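Local atomic coordinates of GTPase-activating protein GYP1 (Saccharomyces cerevisiae, PDB entry 1FKM), a protein that stimulates GTP hydrolysis by Ypt/Rab GTPases, notably YPT1 and YPT7, by supplying an arginine finger and a glutamine finger in trans. Residues R7-D12 / N32-H38; R27-W31 / T256-S262. The contacts are given in a common frame with arbitrary orientation. Residue numbers count along the deposited sequence, not the author numbering.

Contact 1. Residues R7-D12 / N32-H38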
# COMPACT_ATOMS: atom_id res chain seq x y z
N ARG A 7 12.60 8.68 -19.55
CA ARG A 7 11.46 7.96 -18.99
C ARG A 7 10.34 8.92 -18.60
O ARG A 7 9.16 8.63 -18.80
CB ARG A 7 11.91 7.13 -17.79
CG ARG A 7 10.84 6.15 -17.32
CD ARG A 7 11.42 5.06 -16.44
NE ARG A 7 10.40 4.09 -16.06
CZ ARG A 7 9.86 3.19 -16.87
NH1 ARG A 7 10.25 3.10 -18.14
NH2 ARG A 7 8.93 2.35 -16.42
N ILE A 8 10.72 10.07 -18.05
CA ILE A 8 9.73 11.06 -17.67
C ILE A 8 8.98 11.52 -18.91
O ILE A 8 7.77 11.72 -18.88
CB ILE A 8 10.42 12.27 -16.97
CG1 ILE A 8 10.90 11.83 -15.58
CG2 ILE A 8 9.48 13.45 -16.88
CD1 ILE A 8 11.80 12.83 -14.87
N SER A 9 9.71 11.68 -20.01
CA SER A 9 9.11 12.11 -21.27
C SER A 9 8.13 11.06 -21.82
O SER A 9 7.09 11.41 -22.36
CB SER A 9 10.19 12.38 -22.31
OG SER A 9 9.61 12.79 -23.54
N LYS A 10 8.49 9.79 -21.69
CA LYS A 10 7.62 8.71 -22.17
C LYS A 10 6.28 8.76 -21.44
O LYS A 10 5.23 8.60 -22.04
CB LYS A 10 8.28 7.35 -21.96
CG LYS A 10 9.55 7.14 -22.77
CD LYS A 10 10.13 5.75 -22.55
CE LYS A 10 9.17 4.68 -23.04
NZ LYS A 10 9.69 3.30 -22.79
N PHE A 11 6.33 8.97 -20.13
CA PHE A 11 5.09 9.06 -19.36
C PHE A 11 4.33 10.32 -19.76
O PHE A 11 3.11 10.30 -19.86
CB PHE A 11 5.39 9.08 -17.85
CG PHE A 11 5.60 7.71 -17.26
CD1 PHE A 11 6.82 7.06 -17.38
CD2 PHE A 11 4.56 7.07 -16.58
CE1 PHE A 11 7.01 5.80 -16.83
CE2 PHE A 11 4.73 5.81 -16.03
CZ PHE A 11 5.96 5.17 -16.15
N ASP A 12 5.05 11.41 -19.99
CA ASP A 12 4.41 12.67 -20.38
C ASP A 12 3.54 12.51 -21.63
O ASP A 12 2.41 13.00 -21.66
CB ASP A 12 5.46 13.76 -20.64
CG ASP A 12 6.05 14.32 -19.36
OD1 ASP A 12 5.28 14.63 -18.43
OD2 ASP A 12 7.29 14.46 -19.30
N ASN A 32 7.33 -1.40 -14.67
CA ASN A 32 8.76 -1.29 -14.42
C ASN A 32 9.18 -0.07 -13.61
O ASN A 32 10.35 0.28 -13.59
CB ASN A 32 9.51 -1.29 -15.76
CG ASN A 32 9.13 -2.48 -16.62
OD1 ASN A 32 9.16 -3.63 -16.17
ND2 ASN A 32 8.78 -2.22 -17.87
N GLY A 33 8.21 0.59 -12.96
CA GLY A 33 8.54 1.75 -12.16
C GLY A 33 8.01 3.05 -12.73
O GLY A 33 8.05 3.29 -13.94
N ILE A 34 7.52 3.91 -11.84
CA ILE A 34 6.97 5.19 -12.24
C ILE A 34 7.82 6.34 -11.71
O ILE A 34 8.12 6.39 -10.51
CB ILE A 34 5.53 5.36 -11.69
CG1 ILE A 34 4.65 4.21 -12.19
CG2 ILE A 34 4.95 6.70 -12.11
CD1 ILE A 34 3.34 4.03 -11.40
N PRO A 35 8.23 7.27 -12.59
CA PRO A 35 9.04 8.42 -12.18
C PRO A 35 8.30 9.10 -11.03
O PRO A 35 7.09 9.27 -11.09
CB PRO A 35 9.05 9.29 -13.44
CG PRO A 35 9.01 8.27 -14.55
CD PRO A 35 7.97 7.30 -14.05
N LYS A 36 9.03 9.49 -9.99
CA LYS A 36 8.39 10.11 -8.83
C LYS A 36 7.45 11.28 -9.15
O LYS A 36 6.39 11.40 -8.55
CB LYS A 36 9.43 10.55 -7.80
CG LYS A 36 10.46 11.56 -8.29
CD LYS A 36 11.37 11.98 -7.15
CE LYS A 36 12.42 12.99 -7.60
NZ LYS A 36 13.37 12.40 -8.58
N ILE A 37 7.82 12.12 -10.10
CA ILE A 37 6.97 13.26 -10.43
C ILE A 37 5.60 12.83 -10.98
O ILE A 37 4.61 13.56 -10.86
CB ILE A 37 7.66 14.21 -11.43
CG1 ILE A 37 6.83 15.49 -11.58
CG2 ILE A 37 7.83 13.53 -12.79
CD1 ILE A 37 7.49 16.54 -12.45
N HIS A 38 5.52 11.63 -11.56
CA HIS A 38 4.27 11.14 -12.13
C HIS A 38 3.43 10.24 -11.24
O HIS A 38 2.27 9.97 -11.54
CB HIS A 38 4.54 10.39 -13.44
CG HIS A 38 4.86 11.29 -14.59
ND1 HIS A 38 6.04 11.20 -15.30
CD2 HIS A 38 4.16 12.30 -15.16
CE1 HIS A 38 6.05 12.12 -16.25
NE2 HIS A 38 4.92 12.80 -16.18
O HOH W 1 9.39 0.33 -18.92
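This is a helix-on-loop contact near the N-terminal end of the Ypt/Rab-GAP domain. One face of helix 4-15 lies on the loop that joins helix 23-30 to helix 39-46. An apolar middle is flanked by two polar contacts. Pro35 sits at the centre. Its CD lies over the face of the Phe11 ring, 3.5 Å from the ring centroid, a CH-pi contact. Ile8 CG1 packs on Pro35 CB at 3.8 Å, and Phe11 CE2 meets Ile34 CG2 at 4.0 Å. The Phe11 ring also reaches Ile29 and Ser30 of helix 23-30.

Toward the start of the loop, Arg7 NH2 donates a hydrogen bond to Gly33 O at 2.8 Å. Arg7 NE adds a weak one to Gly33 O at 3.3 Å. A water links Arg7 NH1 (3.0 Å) to Asn32 ND2 (2.8 Å). Gly33 has phi/psi of 111/140, where a CB would be jammed against the preceding carbonyl.

At the other end, His38 NE2 donates to Asp12 OD1 at 2.9 Å. Phe11 CB lies over the His38 ring face, 3.7 Å from its centroid. Asp12 OD1 also forms a salt bridge with Lys16. Since NE2 acts as the donor, His38 carries a proton on NE2, and the Asp12 carboxylate is shared between the imidazole and the lysine.

Contact 2. Residues R27-W31 / T256-S262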
# COMPACT_ATOMS: atom_id res chain seq x y z
N ARG A 27 -0.25 0.88 -18.01
CA ARG A 27 0.04 -0.28 -17.18
C ARG A 27 1.35 -0.95 -17.61
O ARG A 27 2.16 -1.36 -16.79
CB ARG A 27 -1.08 -1.32 -17.29
CG ARG A 27 -2.37 -0.95 -16.60
CD ARG A 27 -3.37 -2.10 -16.72
NE ARG A 27 -2.79 -3.36 -16.28
CZ ARG A 27 -3.43 -4.53 -16.27
NH1 ARG A 27 -4.70 -4.60 -16.66
NH2 ARG A 27 -2.81 -5.63 -15.85
N GLN A 28 1.54 -1.05 -18.92
CA GLN A 28 2.73 -1.68 -19.48
C GLN A 28 4.04 -1.04 -19.02
O GLN A 28 4.95 -1.73 -18.57
CB GLN A 28 2.66 -1.66 -21.01
CG GLN A 28 3.92 -2.12 -21.70
CD GLN A 28 3.80 -2.07 -23.21
OE1 GLN A 28 3.57 -1.01 -23.79
NE2 GLN A 28 3.96 -3.22 -23.86
N ILE A 29 4.13 0.28 -19.13
CA ILE A 29 5.34 0.97 -18.73
C ILE A 29 5.46 1.13 -17.22
O ILE A 29 6.56 1.05 -16.68
CB ILE A 29 5.44 2.37 -19.40
CG1 ILE A 29 6.80 3.00 -19.10
CG2 ILE A 29 4.31 3.28 -18.92
CD1 ILE A 29 7.09 4.27 -19.89
N SER A 30 4.34 1.32 -16.53
CA SER A 30 4.34 1.50 -15.08
C SER A 30 4.81 0.28 -14.31
O SER A 30 5.31 0.41 -13.19
CB SER A 30 2.95 1.89 -14.58
OG SER A 30 2.55 3.16 -15.09
N TRP A 31 4.66 -0.90 -14.90
CA TRP A 31 5.07 -2.15 -14.25
C TRP A 31 6.53 -2.08 -13.84
O TRP A 31 6.93 -2.60 -12.79
CB TRP A 31 4.87 -3.33 -15.20
CG TRP A 31 4.50 -4.63 -14.53
CD1 TRP A 31 3.25 -5.16 -14.39
CD2 TRP A 31 5.40 -5.56 -13.89
NE1 TRP A 31 3.31 -6.35 -13.71
CE2 TRP A 31 4.61 -6.62 -13.39
CE3 TRP A 31 6.78 -5.59 -13.69
CZ2 TRP A 31 5.16 -7.71 -12.71
CZ3 TRP A 31 7.33 -6.68 -13.00
CH2 TRP A 31 6.52 -7.72 -12.52
N THR A 256 4.33 -1.45 -9.23
CA THR A 256 4.10 -2.74 -9.86
C THR A 256 2.81 -3.40 -9.40
O THR A 256 2.08 -3.97 -10.21
CB THR A 256 5.30 -3.69 -9.63
OG1 THR A 256 6.47 -3.10 -10.20
CG2 THR A 256 5.05 -5.05 -10.30
N TYR A 257 2.52 -3.34 -8.10
CA TYR A 257 1.28 -3.93 -7.61
C TYR A 257 0.08 -3.28 -8.29
O TYR A 257 -0.83 -3.97 -8.74
CB TYR A 257 1.15 -3.74 -6.10
CG TYR A 257 1.78 -4.85 -5.28
CD1 TYR A 257 3.11 -5.22 -5.46
CD2 TYR A 257 1.04 -5.51 -4.30
CE1 TYR A 257 3.70 -6.22 -4.68
CE2 TYR A 257 1.62 -6.51 -3.51
CZ TYR A 257 2.94 -6.85 -3.70
OH TYR A 257 3.51 -7.81 -2.89
N LEU A 258 0.09 -1.95 -8.38
CA LEU A 258 -1.02 -1.24 -9.01
C LEU A 258 -1.11 -1.50 -10.52
O LEU A 258 -2.20 -1.54 -11.09
CB LEU A 258 -0.91 0.27 -8.75
CG LEU A 258 -1.05 0.72 -7.28
CD1 LEU A 258 -0.78 2.21 -7.16
CD2 LEU A 258 -2.45 0.40 -6.78
N SER A 259 0.05 -1.68 -11.16
CA SER A 259 0.07 -1.95 -12.60
C SER A 259 -0.41 -3.37 -12.88
O SER A 259 -1.16 -3.61 -13.82
CB SER A 259 1.49 -1.79 -13.17
OG SER A 259 1.99 -0.48 -13.02
N GLU A 260 0.04 -4.31 -12.05
CA GLU A 260 -0.31 -5.72 -12.20
C GLU A 260 -1.77 -6.02 -11.91
O GLU A 260 -2.39 -6.85 -12.58
CB GLU A 260 0.59 -6.57 -11.28
CG GLU A 260 0.29 -8.07 -11.24
CD GLU A 260 0.43 -8.75 -12.60
OE1 GLU A 260 1.16 -8.22 -13.47
OE2 GLU A 260 -0.18 -9.82 -12.78
N THR A 261 -2.34 -5.35 -10.91
CA THR A 261 -3.73 -5.58 -10.54
C THR A 261 -4.70 -4.60 -11.18
O THR A 261 -5.91 -4.72 -11.00
CB THR A 261 -3.89 -5.52 -9.01
OG1 THR A 261 -3.51 -4.22 -8.54
CG2 THR A 261 -3.02 -6.56 -8.35
N SER A 262 -4.18 -3.63 -11.92
CA SER A 262 -5.02 -2.63 -12.57
C SER A 262 -6.06 -3.30 -13.46
O SER A 262 -5.74 -4.19 -14.24
CB SER A 262 -4.17 -1.67 -13.39
OG SER A 262 -4.98 -0.68 -14.00
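The six-membered ring of Trp31 overlaps the methyl group of Thr256. Thr256 CG2 lies 3.4 Å from the centroid of that ring and only 9° off its normal, a close CH-pi contact over the face. The indole is also held at its edge, where Trp31 NE1 donates a hydrogen bond to Glu260 OE1 at 2.9 Å with an angle of 166°. Thr256 and Glu260 are one helical turn apart, so both reach the same indole. The other oxygen of Glu260, OE2, accepts a hydrogen bond from Gln379. Phe376 of helix 365-382 meets the Trp31 ring edge-to-face.

Thr256 OG1 donates to the backbone Trp31 O at 2.7 Å. It is also bonded to Arg252. Thus one threonine serves both the indole and the main chain of Trp31.

The contact joins two helical parts of the all-helical TBC (Ypt/Rab-GAP) domain that are far apart in sequence. The C-terminal part of helix 23-30, with Trp31, meets the C-terminal end of helix 247-261. The backbones come close, with Trp31 CA 4.5 Å from Thr256 CA and Arg27 CA 4.9 Å from Ser259 CA. Ser259 points toward the other segment at this close approach, and its small side chain is consistent with the short distance between the backbones. Its OG is 3.0 Å from Ser30 CB, and it is hydrogen-bonded to Asp255 O in its own helix.

Arg27 reaches along the end of helix 247-261. Arg27 NE makes a weak hydrogen bond to Ser259 O at 3.0 Å, and Arg27 CD packs on Ser262 CB at 3.5 Å.

Overall arrangement
Contacts 1 and 2 are neighbours, with centres about 13 Å apart on the same side of the chain's centre. Their segments alternate along the chain. Residues 27-31 of contact 2 run directly into residues 32-38 of contact 1. Helix 4-15 packs on both the loop and helix 23-30, while helix 23-30 also packs on helix 247-261. The two contacts touch directly. Phe11 CE1 is 3.4 Å from Ile29 CD1, and Arg7 NH2 is 2.7 Å from Ile29 O, a weak hydrogen bond. Ile34 N is bonded to Asp255, next to Thr256. Both contacts lie away from the catalytic fingers, Arg96 and Gln131.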